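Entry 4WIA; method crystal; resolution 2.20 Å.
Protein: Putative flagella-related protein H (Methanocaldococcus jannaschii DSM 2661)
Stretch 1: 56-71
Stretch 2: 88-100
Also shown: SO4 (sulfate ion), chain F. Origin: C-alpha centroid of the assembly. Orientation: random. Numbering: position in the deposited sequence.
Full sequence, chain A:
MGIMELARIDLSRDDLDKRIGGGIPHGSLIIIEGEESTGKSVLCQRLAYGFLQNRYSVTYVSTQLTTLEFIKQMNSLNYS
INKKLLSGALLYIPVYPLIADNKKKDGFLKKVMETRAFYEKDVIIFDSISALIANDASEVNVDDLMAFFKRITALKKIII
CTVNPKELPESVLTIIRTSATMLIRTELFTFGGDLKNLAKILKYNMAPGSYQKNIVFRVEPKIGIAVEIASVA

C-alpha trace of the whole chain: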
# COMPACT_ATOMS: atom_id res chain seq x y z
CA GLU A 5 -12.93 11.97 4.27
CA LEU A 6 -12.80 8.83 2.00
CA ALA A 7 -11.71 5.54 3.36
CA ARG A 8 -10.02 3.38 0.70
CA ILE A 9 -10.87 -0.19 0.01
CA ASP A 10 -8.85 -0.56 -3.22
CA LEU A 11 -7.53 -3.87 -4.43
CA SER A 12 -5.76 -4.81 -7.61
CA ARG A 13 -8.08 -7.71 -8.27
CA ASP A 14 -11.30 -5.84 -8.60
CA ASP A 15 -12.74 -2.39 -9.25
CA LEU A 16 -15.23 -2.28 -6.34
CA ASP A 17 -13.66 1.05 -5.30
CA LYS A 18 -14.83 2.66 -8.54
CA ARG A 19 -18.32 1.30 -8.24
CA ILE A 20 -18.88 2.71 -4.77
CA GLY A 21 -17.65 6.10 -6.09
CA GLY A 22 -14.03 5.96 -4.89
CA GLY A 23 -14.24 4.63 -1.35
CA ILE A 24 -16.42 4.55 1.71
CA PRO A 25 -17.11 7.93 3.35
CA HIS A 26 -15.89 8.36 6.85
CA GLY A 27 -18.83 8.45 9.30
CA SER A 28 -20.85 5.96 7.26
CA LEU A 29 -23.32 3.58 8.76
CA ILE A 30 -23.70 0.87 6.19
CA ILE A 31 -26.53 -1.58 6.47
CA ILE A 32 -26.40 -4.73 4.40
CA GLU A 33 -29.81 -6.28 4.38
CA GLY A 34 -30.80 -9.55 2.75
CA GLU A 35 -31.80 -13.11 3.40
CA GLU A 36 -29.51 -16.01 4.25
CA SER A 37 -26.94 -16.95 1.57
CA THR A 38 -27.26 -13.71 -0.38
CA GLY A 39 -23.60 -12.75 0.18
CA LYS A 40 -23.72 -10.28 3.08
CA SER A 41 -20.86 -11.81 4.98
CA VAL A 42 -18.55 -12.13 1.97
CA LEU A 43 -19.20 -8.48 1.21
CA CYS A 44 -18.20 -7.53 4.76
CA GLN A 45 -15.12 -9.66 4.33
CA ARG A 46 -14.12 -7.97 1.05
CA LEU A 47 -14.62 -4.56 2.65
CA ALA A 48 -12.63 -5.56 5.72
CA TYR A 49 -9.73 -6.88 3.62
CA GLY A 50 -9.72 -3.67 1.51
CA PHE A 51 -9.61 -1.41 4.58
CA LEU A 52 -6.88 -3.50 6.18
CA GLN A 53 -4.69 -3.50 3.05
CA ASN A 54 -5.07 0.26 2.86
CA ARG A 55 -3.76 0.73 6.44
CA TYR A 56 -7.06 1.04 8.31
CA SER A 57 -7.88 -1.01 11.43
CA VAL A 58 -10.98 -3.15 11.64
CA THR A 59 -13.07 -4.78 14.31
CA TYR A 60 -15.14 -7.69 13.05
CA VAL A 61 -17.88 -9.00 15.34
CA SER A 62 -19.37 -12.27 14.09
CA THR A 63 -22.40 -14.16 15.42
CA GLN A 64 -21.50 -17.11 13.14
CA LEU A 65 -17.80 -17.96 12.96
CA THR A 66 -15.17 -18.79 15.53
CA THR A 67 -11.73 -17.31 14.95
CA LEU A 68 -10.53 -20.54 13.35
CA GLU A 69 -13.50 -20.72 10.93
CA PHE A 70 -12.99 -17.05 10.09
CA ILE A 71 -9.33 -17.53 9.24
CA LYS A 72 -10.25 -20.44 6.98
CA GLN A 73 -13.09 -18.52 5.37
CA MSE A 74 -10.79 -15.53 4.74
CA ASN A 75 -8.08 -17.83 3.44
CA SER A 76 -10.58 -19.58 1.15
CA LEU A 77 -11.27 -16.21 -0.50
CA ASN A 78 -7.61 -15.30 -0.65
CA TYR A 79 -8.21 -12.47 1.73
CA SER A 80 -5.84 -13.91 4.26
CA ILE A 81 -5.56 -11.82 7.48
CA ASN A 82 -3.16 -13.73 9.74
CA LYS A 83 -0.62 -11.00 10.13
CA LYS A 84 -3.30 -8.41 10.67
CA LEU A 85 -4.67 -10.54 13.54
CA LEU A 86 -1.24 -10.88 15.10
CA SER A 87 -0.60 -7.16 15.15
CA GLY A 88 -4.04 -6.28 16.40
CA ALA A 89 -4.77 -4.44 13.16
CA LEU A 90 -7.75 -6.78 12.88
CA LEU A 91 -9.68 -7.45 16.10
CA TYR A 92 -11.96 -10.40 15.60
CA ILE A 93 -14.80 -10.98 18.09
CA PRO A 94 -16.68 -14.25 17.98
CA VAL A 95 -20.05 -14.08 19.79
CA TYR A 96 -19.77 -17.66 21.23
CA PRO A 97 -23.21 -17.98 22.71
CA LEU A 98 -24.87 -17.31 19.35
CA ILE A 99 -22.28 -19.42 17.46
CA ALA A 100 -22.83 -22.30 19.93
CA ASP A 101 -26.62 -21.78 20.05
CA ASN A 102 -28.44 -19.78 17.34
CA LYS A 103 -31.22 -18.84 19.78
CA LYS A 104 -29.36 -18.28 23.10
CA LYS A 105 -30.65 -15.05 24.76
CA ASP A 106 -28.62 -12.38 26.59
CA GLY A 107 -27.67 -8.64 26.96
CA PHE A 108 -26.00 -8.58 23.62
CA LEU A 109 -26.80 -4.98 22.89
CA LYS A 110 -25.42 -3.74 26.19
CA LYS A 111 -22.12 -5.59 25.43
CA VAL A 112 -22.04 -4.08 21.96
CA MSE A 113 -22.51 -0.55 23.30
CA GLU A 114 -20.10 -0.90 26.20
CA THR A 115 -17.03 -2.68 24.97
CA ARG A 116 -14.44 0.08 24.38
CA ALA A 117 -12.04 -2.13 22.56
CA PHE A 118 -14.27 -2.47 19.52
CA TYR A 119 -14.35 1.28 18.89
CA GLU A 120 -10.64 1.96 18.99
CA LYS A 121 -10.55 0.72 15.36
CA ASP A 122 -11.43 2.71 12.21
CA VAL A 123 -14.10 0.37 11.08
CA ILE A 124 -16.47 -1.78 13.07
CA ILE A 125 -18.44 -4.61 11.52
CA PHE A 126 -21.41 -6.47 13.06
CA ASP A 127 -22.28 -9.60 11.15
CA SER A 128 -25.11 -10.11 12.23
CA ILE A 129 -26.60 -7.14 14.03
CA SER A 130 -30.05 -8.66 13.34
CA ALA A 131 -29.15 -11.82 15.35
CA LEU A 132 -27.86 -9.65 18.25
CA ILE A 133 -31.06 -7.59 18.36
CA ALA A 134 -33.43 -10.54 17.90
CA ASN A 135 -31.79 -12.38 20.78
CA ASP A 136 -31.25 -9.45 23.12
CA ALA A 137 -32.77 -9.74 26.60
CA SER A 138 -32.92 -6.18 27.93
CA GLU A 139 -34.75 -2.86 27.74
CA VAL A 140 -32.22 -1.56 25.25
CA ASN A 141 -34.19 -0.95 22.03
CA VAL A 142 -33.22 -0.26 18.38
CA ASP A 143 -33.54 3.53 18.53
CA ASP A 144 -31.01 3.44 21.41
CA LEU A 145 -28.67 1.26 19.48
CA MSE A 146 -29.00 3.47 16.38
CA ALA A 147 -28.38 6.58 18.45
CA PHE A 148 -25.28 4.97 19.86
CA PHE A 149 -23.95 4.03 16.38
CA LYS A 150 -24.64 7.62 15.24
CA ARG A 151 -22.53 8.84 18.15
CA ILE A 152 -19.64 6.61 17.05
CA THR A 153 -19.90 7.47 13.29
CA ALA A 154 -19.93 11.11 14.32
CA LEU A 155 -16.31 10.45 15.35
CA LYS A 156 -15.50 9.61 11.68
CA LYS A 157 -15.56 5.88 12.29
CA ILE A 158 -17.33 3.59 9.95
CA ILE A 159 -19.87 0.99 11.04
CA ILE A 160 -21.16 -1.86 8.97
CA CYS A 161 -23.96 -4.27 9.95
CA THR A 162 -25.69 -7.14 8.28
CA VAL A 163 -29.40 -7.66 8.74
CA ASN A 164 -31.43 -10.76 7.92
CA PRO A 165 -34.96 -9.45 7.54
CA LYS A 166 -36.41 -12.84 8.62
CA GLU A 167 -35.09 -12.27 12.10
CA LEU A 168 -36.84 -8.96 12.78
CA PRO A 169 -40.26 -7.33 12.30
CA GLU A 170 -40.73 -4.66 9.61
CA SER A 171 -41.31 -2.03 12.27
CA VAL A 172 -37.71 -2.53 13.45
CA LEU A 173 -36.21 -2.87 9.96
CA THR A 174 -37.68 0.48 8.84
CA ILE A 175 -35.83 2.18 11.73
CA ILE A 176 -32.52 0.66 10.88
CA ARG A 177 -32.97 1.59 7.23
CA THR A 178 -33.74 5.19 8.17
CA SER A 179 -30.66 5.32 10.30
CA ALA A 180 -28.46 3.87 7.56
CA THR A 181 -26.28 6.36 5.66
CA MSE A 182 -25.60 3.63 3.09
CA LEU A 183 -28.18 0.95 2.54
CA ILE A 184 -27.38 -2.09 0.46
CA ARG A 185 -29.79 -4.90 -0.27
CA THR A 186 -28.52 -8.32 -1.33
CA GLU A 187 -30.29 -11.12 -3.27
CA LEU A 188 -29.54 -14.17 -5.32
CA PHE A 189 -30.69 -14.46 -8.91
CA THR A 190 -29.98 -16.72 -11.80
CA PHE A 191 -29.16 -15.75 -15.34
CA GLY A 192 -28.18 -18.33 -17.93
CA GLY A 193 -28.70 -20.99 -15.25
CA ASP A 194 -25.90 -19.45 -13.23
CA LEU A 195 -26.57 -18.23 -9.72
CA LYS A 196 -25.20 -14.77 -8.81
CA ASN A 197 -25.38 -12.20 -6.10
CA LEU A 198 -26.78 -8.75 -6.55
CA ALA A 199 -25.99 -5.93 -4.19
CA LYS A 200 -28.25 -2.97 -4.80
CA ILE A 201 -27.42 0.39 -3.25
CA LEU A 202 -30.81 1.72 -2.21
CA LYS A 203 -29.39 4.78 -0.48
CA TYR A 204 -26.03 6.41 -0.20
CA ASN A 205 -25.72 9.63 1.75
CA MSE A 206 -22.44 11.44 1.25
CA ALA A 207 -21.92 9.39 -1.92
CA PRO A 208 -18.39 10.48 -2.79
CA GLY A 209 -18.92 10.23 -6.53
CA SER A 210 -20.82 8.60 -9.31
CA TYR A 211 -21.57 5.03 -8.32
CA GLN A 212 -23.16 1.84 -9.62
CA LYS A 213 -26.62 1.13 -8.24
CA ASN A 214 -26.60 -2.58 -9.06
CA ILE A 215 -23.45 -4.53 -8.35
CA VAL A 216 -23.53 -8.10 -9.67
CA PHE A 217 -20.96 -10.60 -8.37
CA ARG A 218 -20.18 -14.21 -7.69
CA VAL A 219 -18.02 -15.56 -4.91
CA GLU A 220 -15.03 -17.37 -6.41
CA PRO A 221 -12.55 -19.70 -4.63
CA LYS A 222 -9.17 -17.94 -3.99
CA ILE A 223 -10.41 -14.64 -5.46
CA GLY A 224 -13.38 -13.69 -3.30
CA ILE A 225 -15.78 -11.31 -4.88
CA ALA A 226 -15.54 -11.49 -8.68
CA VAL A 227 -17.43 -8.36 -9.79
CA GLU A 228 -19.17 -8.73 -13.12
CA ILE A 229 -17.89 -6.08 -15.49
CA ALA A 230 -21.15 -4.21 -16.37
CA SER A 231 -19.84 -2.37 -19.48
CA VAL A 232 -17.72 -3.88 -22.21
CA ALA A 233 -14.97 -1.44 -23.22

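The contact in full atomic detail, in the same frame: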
# COMPACT_ATOMS: atom_id res chain seq x y z
N TYR A 56 -6.04 0.86 7.27
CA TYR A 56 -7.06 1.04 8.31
C TYR A 56 -7.12 -0.18 9.29
O TYR A 56 -6.61 -1.25 9.00
CB TYR A 56 -8.42 1.29 7.69
CG TYR A 56 -8.44 2.47 6.74
CD1 TYR A 56 -8.66 3.75 7.22
CD2 TYR A 56 -8.22 2.30 5.38
CE1 TYR A 56 -8.67 4.84 6.39
CE2 TYR A 56 -8.22 3.39 4.52
CZ TYR A 56 -8.44 4.64 5.02
OH TYR A 56 -8.49 5.71 4.24
N SER A 57 -7.69 0.04 10.47
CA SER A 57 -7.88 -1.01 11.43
C SER A 57 -9.35 -1.39 11.41
O SER A 57 -10.17 -0.57 11.10
CB SER A 57 -7.48 -0.56 12.81
OG SER A 57 -8.17 0.64 13.19
N VAL A 58 -9.65 -2.66 11.69
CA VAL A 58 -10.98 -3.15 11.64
C VAL A 58 -11.28 -3.99 12.89
O VAL A 58 -10.45 -4.79 13.31
CB VAL A 58 -11.16 -4.03 10.39
CG1 VAL A 58 -12.55 -4.64 10.36
CG2 VAL A 58 -10.95 -3.22 9.13
N THR A 59 -12.49 -3.84 13.42
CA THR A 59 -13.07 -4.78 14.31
C THR A 59 -14.16 -5.55 13.59
O THR A 59 -15.06 -4.94 12.97
CB THR A 59 -13.73 -4.09 15.52
OG1 THR A 59 -12.71 -3.47 16.30
CG2 THR A 59 -14.48 -5.10 16.43
N TYR A 60 -14.12 -6.88 13.68
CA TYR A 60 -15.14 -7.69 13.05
C TYR A 60 -15.83 -8.53 14.12
O TYR A 60 -15.20 -9.41 14.68
CB TYR A 60 -14.51 -8.55 11.96
CG TYR A 60 -15.48 -9.18 10.96
CD1 TYR A 60 -16.47 -10.04 11.35
CD2 TYR A 60 -15.37 -8.90 9.61
CE1 TYR A 60 -17.36 -10.60 10.47
CE2 TYR A 60 -16.24 -9.48 8.69
CZ TYR A 60 -17.22 -10.32 9.10
OH TYR A 60 -18.12 -10.92 8.23
N VAL A 61 -17.12 -8.29 14.36
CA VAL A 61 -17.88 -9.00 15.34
C VAL A 61 -18.80 -9.94 14.57
O VAL A 61 -19.66 -9.49 13.83
CB VAL A 61 -18.74 -8.04 16.18
CG1 VAL A 61 -19.56 -8.79 17.26
CG2 VAL A 61 -17.89 -6.97 16.82
N SER A 62 -18.62 -11.24 14.77
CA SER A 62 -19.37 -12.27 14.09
C SER A 62 -20.25 -13.08 15.08
O SER A 62 -19.75 -13.63 16.03
CB SER A 62 -18.40 -13.27 13.44
OG SER A 62 -19.09 -14.35 12.84
N THR A 63 -21.53 -13.24 14.75
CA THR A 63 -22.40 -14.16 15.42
C THR A 63 -22.36 -15.55 14.83
O THR A 63 -23.18 -16.37 15.20
CB THR A 63 -23.85 -13.66 15.31
OG1 THR A 63 -24.20 -13.42 13.93
CG2 THR A 63 -23.99 -12.37 16.06
N GLN A 64 -21.46 -15.83 13.88
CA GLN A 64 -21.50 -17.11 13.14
C GLN A 64 -20.19 -17.93 13.14
O GLN A 64 -20.26 -19.13 13.17
CB GLN A 64 -21.94 -16.86 11.70
CG GLN A 64 -23.34 -16.28 11.62
CD GLN A 64 -23.77 -16.02 10.20
OE1 GLN A 64 -23.04 -16.30 9.26
NE2 GLN A 64 -24.93 -15.42 10.03
N LEU A 65 -19.04 -17.28 13.13
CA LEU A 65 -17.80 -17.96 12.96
C LEU A 65 -16.87 -17.73 14.14
O LEU A 65 -16.62 -16.59 14.58
CB LEU A 65 -17.10 -17.48 11.68
CG LEU A 65 -17.89 -17.61 10.35
CD1 LEU A 65 -17.12 -17.03 9.21
CD2 LEU A 65 -18.22 -19.09 10.01
N THR A 66 -16.28 -18.83 14.59
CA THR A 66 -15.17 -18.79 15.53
C THR A 66 -14.00 -18.20 14.80
O THR A 66 -14.05 -18.01 13.58
CB THR A 66 -14.72 -20.18 15.99
OG1 THR A 66 -14.35 -20.95 14.84
CG2 THR A 66 -15.80 -20.90 16.76
N THR A 67 -12.95 -17.86 15.54
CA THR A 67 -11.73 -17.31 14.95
C THR A 67 -11.17 -18.27 13.88
O THR A 67 -10.86 -17.89 12.77
CB THR A 67 -10.71 -16.96 16.04
OG1 THR A 67 -11.34 -16.07 16.97
CG2 THR A 67 -9.50 -16.22 15.48
N LEU A 68 -11.09 -19.52 14.21
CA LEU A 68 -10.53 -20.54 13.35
C LEU A 68 -11.31 -20.58 12.01
O LEU A 68 -10.71 -20.45 10.94
CB LEU A 68 -10.60 -21.86 14.08
CG LEU A 68 -10.01 -23.17 13.62
CD1 LEU A 68 -11.00 -24.04 12.87
CD2 LEU A 68 -8.79 -22.84 12.81
N GLU A 69 -12.64 -20.69 12.10
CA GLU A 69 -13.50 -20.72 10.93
C GLU A 69 -13.34 -19.45 10.11
O GLU A 69 -13.31 -19.50 8.91
CB GLU A 69 -14.96 -20.93 11.33
CG GLU A 69 -15.27 -22.21 12.09
CD GLU A 69 -16.71 -22.24 12.68
OE1 GLU A 69 -17.40 -23.24 12.41
OE2 GLU A 69 -17.19 -21.30 13.42
N PHE A 70 -13.20 -18.32 10.77
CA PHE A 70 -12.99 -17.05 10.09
C PHE A 70 -11.65 -17.04 9.30
O PHE A 70 -11.59 -16.62 8.13
CB PHE A 70 -13.05 -15.89 11.08
CG PHE A 70 -12.93 -14.56 10.45
CD1 PHE A 70 -14.00 -14.01 9.76
CD2 PHE A 70 -11.76 -13.81 10.54
CE1 PHE A 70 -13.91 -12.75 9.16
CE2 PHE A 70 -11.68 -12.58 9.92
CZ PHE A 70 -12.73 -12.05 9.22
N ILE A 71 -10.59 -17.48 9.94
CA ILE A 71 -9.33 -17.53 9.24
C ILE A 71 -9.44 -18.42 7.99
O ILE A 71 -8.94 -18.05 6.92
CB ILE A 71 -8.23 -18.00 10.16
CG1 ILE A 71 -7.91 -16.91 11.18
CG2 ILE A 71 -6.96 -18.38 9.38
CD1 ILE A 71 -7.24 -17.47 12.41
N GLY A 88 -2.89 -7.00 15.93
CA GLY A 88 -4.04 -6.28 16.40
C GLY A 88 -4.67 -5.31 15.41
O GLY A 88 -5.72 -4.73 15.71
N ALA A 89 -4.12 -5.16 14.21
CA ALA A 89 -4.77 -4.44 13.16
C ALA A 89 -6.18 -4.89 12.89
O ALA A 89 -7.10 -4.03 12.71
CB ALA A 89 -3.98 -4.53 11.90
N LEU A 90 -6.39 -6.20 12.91
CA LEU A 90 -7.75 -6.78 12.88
C LEU A 90 -8.08 -7.37 14.26
O LEU A 90 -7.35 -8.21 14.77
CB LEU A 90 -7.83 -7.88 11.82
CG LEU A 90 -9.10 -8.75 11.78
CD1 LEU A 90 -10.32 -7.87 11.63
CD2 LEU A 90 -9.09 -9.82 10.70
N LEU A 91 -9.20 -6.92 14.87
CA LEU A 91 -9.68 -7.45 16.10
C LEU A 91 -10.93 -8.20 15.76
O LEU A 91 -11.94 -7.63 15.30
CB LEU A 91 -10.02 -6.30 17.07
CG LEU A 91 -10.75 -6.59 18.35
CD1 LEU A 91 -9.90 -7.51 19.25
CD2 LEU A 91 -11.13 -5.30 19.06
N TYR A 92 -10.88 -9.51 15.96
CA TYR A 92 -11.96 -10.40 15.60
C TYR A 92 -12.69 -10.88 16.86
O TYR A 92 -12.07 -11.40 17.75
CB TYR A 92 -11.41 -11.62 14.81
CG TYR A 92 -12.52 -12.48 14.31
CD1 TYR A 92 -13.28 -12.10 13.24
CD2 TYR A 92 -12.92 -13.62 15.00
CE1 TYR A 92 -14.35 -12.86 12.80
CE2 TYR A 92 -14.00 -14.41 14.57
CZ TYR A 92 -14.70 -14.00 13.45
OH TYR A 92 -15.77 -14.75 13.01
N ILE A 93 -14.01 -10.72 16.90
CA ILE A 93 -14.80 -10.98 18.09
C ILE A 93 -15.89 -12.01 17.81
O ILE A 93 -16.97 -11.68 17.27
CB ILE A 93 -15.49 -9.71 18.54
CG1 ILE A 93 -14.46 -8.59 18.73
CG2 ILE A 93 -16.29 -9.97 19.86
CD1 ILE A 93 -13.49 -8.82 19.88
N PRO A 94 -15.62 -13.26 18.12
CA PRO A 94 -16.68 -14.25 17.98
C PRO A 94 -17.71 -14.15 19.13
O PRO A 94 -17.32 -14.24 20.29
CB PRO A 94 -15.95 -15.60 17.99
CG PRO A 94 -14.57 -15.31 18.49
CD PRO A 94 -14.32 -13.84 18.47
N VAL A 95 -19.00 -14.04 18.79
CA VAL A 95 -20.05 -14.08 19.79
C VAL A 95 -20.43 -15.55 20.12
O VAL A 95 -21.41 -16.10 19.57
CB VAL A 95 -21.26 -13.28 19.31
CG1 VAL A 95 -22.32 -13.22 20.42
CG2 VAL A 95 -20.82 -11.87 18.91
N TYR A 96 -19.65 -16.18 20.98
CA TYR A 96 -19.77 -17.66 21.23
C TYR A 96 -21.16 -18.16 21.53
O TYR A 96 -21.56 -19.22 21.04
CB TYR A 96 -18.83 -18.12 22.34
CG TYR A 96 -17.38 -17.84 22.01
CD1 TYR A 96 -16.76 -18.54 20.97
CD2 TYR A 96 -16.65 -16.83 22.68
CE1 TYR A 96 -15.44 -18.27 20.61
CE2 TYR A 96 -15.33 -16.56 22.33
CZ TYR A 96 -14.74 -17.28 21.29
OH TYR A 96 -13.43 -17.05 20.95
N PRO A 97 -21.91 -17.43 22.37
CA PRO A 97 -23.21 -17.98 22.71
C PRO A 97 -24.17 -18.09 21.52
O PRO A 97 -25.07 -18.97 21.52
CB PRO A 97 -23.76 -17.01 23.78
CG PRO A 97 -22.59 -16.20 24.26
CD PRO A 97 -21.55 -16.24 23.18
N LEU A 98 -24.03 -17.20 20.53
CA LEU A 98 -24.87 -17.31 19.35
C LEU A 98 -24.31 -18.32 18.38
O LEU A 98 -25.09 -18.94 17.66
CB LEU A 98 -25.09 -15.97 18.65
CG LEU A 98 -26.07 -15.09 19.44
CD1 LEU A 98 -26.20 -13.71 18.83
CD2 LEU A 98 -27.47 -15.70 19.53
N ILE A 99 -22.98 -18.44 18.32
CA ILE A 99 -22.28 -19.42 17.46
C ILE A 99 -22.61 -20.83 17.95
O ILE A 99 -22.98 -21.68 17.19
CB ILE A 99 -20.75 -19.20 17.54
CG1 ILE A 99 -20.34 -17.91 16.78
CG2 ILE A 99 -20.02 -20.39 16.98
CD1 ILE A 99 -19.01 -17.32 17.22
N ALA A 100 -22.50 -21.03 19.26
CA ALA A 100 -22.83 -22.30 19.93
C ALA A 100 -24.33 -22.61 19.98
O ALA A 100 -24.72 -23.78 19.92
CB ALA A 100 -22.24 -22.32 21.33
S SO4 F . -27.78 -14.29 8.06
O1 SO4 F . -28.52 -13.87 6.86
O2 SO4 F . -26.80 -15.41 7.91
O3 SO4 F . -28.90 -14.76 8.91
O4 SO4 F . -27.00 -13.17 8.71

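Two neighbouring parallel strands, 58-62 and 90-94, form the centre of this contact. Their axes approach to 4.7 Å and differ in direction by 13°. Together the two stretches bury 972 Å², both sides summed.

Backbone hydrogen bonds form a regular parallel ladder. Val58 N donates to Ala89 O (3.1 Å), and Leu91 N to Val58 O (2.9 Å). Tyr60 N then donates to Leu91 O and Ile93 N to Tyr60 O, both at 2.8 Å. Ser62 N donates to Ile93 O (3.0 Å), and Val95 N closes the ladder on Ser62 O (2.9 Å). The first strand thus uses both N and O of every second residue, Val58, Tyr60 and Ser62. Pro94 has no amide hydrogen, but its nitrogen falls where this ladder asks for no donor. CA-H...O contacts supplement the ladder, the shortest from Thr59 CA to Leu91 O (3.2 Å).

The side chains alternate between two faces. Thr59, Val61, Leu91 and Ile93 share one. There Val61 CG2 lies 4.0 Å from Ile93 CB, and Val61 CG1 reaches Val95 CG2 at 3.7 Å. Thr59, Val61 and Ile93, branched at CB, suit this extended backbone. Val58, Tyr60, Ser62, Leu90, Tyr92 and Pro94 occupy the other face.

Aromatic contacts centre on Tyr92, which has the largest area covered by the other stretch. Its ring forms an offset stack with Phe70, centroids 4.1 Å apart and planes at 23°. Phe70 CG is only 3.2 Å from Tyr92 CE1. Phe70 CB also sits over the Tyr92 face, 3.9 Å from the ring centroid, so helix 67-71 packs against the sheet here. Leu90 CD2 meets the edge of the Phe70 ring, 3.9 Å from Phe70 CE2. The Tyr60 ring lies obliquely to Tyr92, with Tyr60 CD1 3.8 Å from Tyr92 CE1.

One side-chain hydrogen bond crosses the contact: Tyr92 OH donates to Leu65 O at 2.6 Å. A tyrosine suits this site because its ring packs in the buried layer while its hydroxyl reaches the loop carbonyl. At the end of the first strand, Ser62 OG accepts from Gln64 N (3.0 Å) and Leu65 N (2.9 Å), which holds the turn that presents Leu65 O. Thr66 caps the following helix, its OG1 accepting from Glu69 N at 3.2 Å.

Contacts continue beyond the strands. The Ile99 side chain lies against loop carbonyls, with CG1 3.6 Å from Thr63 O and CD1 3.6 Å from Leu65 O. Its CA-to-CB bond points sideways, but with chi1 m and chi2 t its end comes nearer the first stretch. Thr63 CG2 meets Leu98 CD1 at 3.8 Å.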